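Avirulence protein AvrP123 (PDB 5VJJ) serves as a zinc-binding effector of the flax-rust fungus, possibly acting in the host nucleus, and is recognised by the flax disease resistance protein P. Local coordinates at residues G12-L17 against Y54-P59. Sequence-based numbering, arbitrary orientation.
Sequences GVVQCL and YMYRCP. With ZN (zinc ion), chain C.
The Tyr56 ring of segment 54-59 is the flat group that carries the contact with residues 12-17, and two side chains come to it obliquely at diagonally placed ring carbons. Val14 sets its CG1 methyl 3.4 Å from Tyr56 CD1, with the two side chains crossing at roughly a right angle. At the other corner, Cys16 SG lies 3.7 Å from Tyr56 CE2 and 5.0 Å from the ring centroid, an oblique sulfur-aromatic contact with the centroid line 72° off the ring normal. Val14 and Tyr56 both direct CB toward the partner segment, and their crowded chi1 positions (Tyr56 47°, Val14 68°) bring ring and CG1 together.

Beyond the ring the contact becomes a metal site. Cys16 and Cys58 both carry SG anti to the backbone N, and the sulfurs stand 4.0 Å apart, SG to SG. Zinc bridges them, with Cys16 SG at 2.4 Å and Cys58 SG at 2.3 Å; Cys18 and Cys61 complete the four-cysteine set. The example illustrates how a zinc finger lets a metal join chain segments distant in sequence while one aromatic ring fills in beside it. Tyr56 OH is hydrogen-bonded to His66 ND1, which ties the ring to strand 64-69. Val14 packs strand 13-15, paired with 21-23, against Tyr56 of 51-58, the middle strand of a separate antiparallel sheet between 29-30 and 64-69; the zinc link follows just past 13-15.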
# COMPACT_ATOMS: atom_id res chain seq x y z
N GLY A 12 1.58 -13.89 7.32
CA GLY A 12 2.57 -12.90 7.68
C GLY A 12 2.05 -11.93 8.72
O GLY A 12 0.89 -11.96 9.14
N VAL A 13 2.94 -11.05 9.15
CA VAL A 13 2.61 -9.99 10.07
C VAL A 13 2.98 -8.67 9.41
O VAL A 13 3.76 -8.62 8.45
CB VAL A 13 3.33 -10.15 11.43
CG1 VAL A 13 2.87 -11.43 12.11
CG2 VAL A 13 4.84 -10.15 11.24
N VAL A 14 2.41 -7.58 9.93
CA VAL A 14 2.61 -6.26 9.36
C VAL A 14 2.53 -5.24 10.48
O VAL A 14 1.93 -5.47 11.53
CB VAL A 14 1.57 -5.96 8.25
CG1 VAL A 14 0.16 -5.82 8.83
CG2 VAL A 14 1.95 -4.72 7.46
N GLN A 15 3.16 -4.09 10.25
CA GLN A 15 3.04 -2.97 11.18
C GLN A 15 1.76 -2.20 10.87
O GLN A 15 1.57 -1.73 9.74
CB GLN A 15 4.27 -2.06 11.07
CG GLN A 15 4.29 -0.96 12.11
CD GLN A 15 5.68 -0.36 12.30
OE1 GLN A 15 6.47 -0.27 11.36
NE2 GLN A 15 5.97 0.05 13.53
N CYS A 16 0.88 -2.09 11.86
CA CYS A 16 -0.32 -1.29 11.71
C CYS A 16 0.03 0.19 11.67
O CYS A 16 1.13 0.61 12.02
CB CYS A 16 -1.30 -1.59 12.85
SG CYS A 16 -2.80 -0.54 12.91
N LEU A 17 -0.93 1.00 11.21
CA LEU A 17 -0.70 2.44 11.17
C LEU A 17 -0.44 3.01 12.55
O LEU A 17 0.22 4.05 12.68
CB LEU A 17 -1.89 3.14 10.52
CG LEU A 17 -2.13 2.78 9.06
CD1 LEU A 17 -3.44 3.39 8.59
CD2 LEU A 17 -0.98 3.24 8.19
N TYR A 54 -3.18 -4.28 2.53
CA TYR A 54 -2.92 -5.15 3.66
C TYR A 54 -4.16 -5.24 4.52
O TYR A 54 -4.74 -4.22 4.90
CB TYR A 54 -1.73 -4.64 4.49
CG TYR A 54 -0.47 -4.46 3.68
CD1 TYR A 54 0.32 -5.55 3.31
CD2 TYR A 54 -0.06 -3.19 3.27
CE1 TYR A 54 1.47 -5.38 2.57
CE2 TYR A 54 1.09 -3.02 2.52
CZ TYR A 54 1.85 -4.11 2.18
OH TYR A 54 3.00 -3.94 1.44
N MET A 55 -4.59 -6.47 4.80
CA MET A 55 -5.71 -6.75 5.69
C MET A 55 -5.14 -7.42 6.94
O MET A 55 -4.45 -8.44 6.84
CB MET A 55 -6.73 -7.67 5.02
CG MET A 55 -7.53 -7.01 3.90
SD MET A 55 -8.80 -5.91 4.57
CE MET A 55 -9.98 -5.91 3.22
N TYR A 56 -5.41 -6.84 8.10
CA TYR A 56 -4.90 -7.38 9.35
C TYR A 56 -5.88 -7.08 10.48
O TYR A 56 -6.86 -6.35 10.32
CB TYR A 56 -3.51 -6.82 9.65
CG TYR A 56 -3.42 -5.33 9.50
CD1 TYR A 56 -3.02 -4.76 8.30
CD2 TYR A 56 -3.74 -4.48 10.55
CE1 TYR A 56 -2.94 -3.39 8.15
CE2 TYR A 56 -3.66 -3.12 10.41
CZ TYR A 56 -3.26 -2.58 9.21
OH TYR A 56 -3.18 -1.20 9.07
N ARG A 57 -5.59 -7.68 11.63
CA ARG A 57 -6.42 -7.56 12.84
C ARG A 57 -5.50 -7.07 13.95
O ARG A 57 -4.85 -7.87 14.62
CB ARG A 57 -7.07 -8.90 13.18
CG ARG A 57 -7.98 -8.87 14.42
CD ARG A 57 -9.38 -8.43 14.06
NE ARG A 57 -10.14 -9.49 13.38
CZ ARG A 57 -11.00 -10.31 13.98
NH1 ARG A 57 -11.25 -10.21 15.28
NH2 ARG A 57 -11.62 -11.23 13.26
N CYS A 58 -5.45 -5.76 14.15
CA CYS A 58 -4.52 -5.19 15.13
C CYS A 58 -5.01 -5.48 16.55
O CYS A 58 -6.19 -5.27 16.84
CB CYS A 58 -4.39 -3.68 14.93
SG CYS A 58 -3.23 -2.91 16.08
N PRO A 59 -4.13 -5.93 17.45
CA PRO A 59 -4.58 -6.15 18.84
C PRO A 59 -5.14 -4.91 19.49
O PRO A 59 -5.96 -5.01 20.41
CB PRO A 59 -3.31 -6.63 19.55
CG PRO A 59 -2.20 -6.08 18.73
CD PRO A 59 -2.68 -6.13 17.31
ZN ZN C . -3.17 -0.72 15.24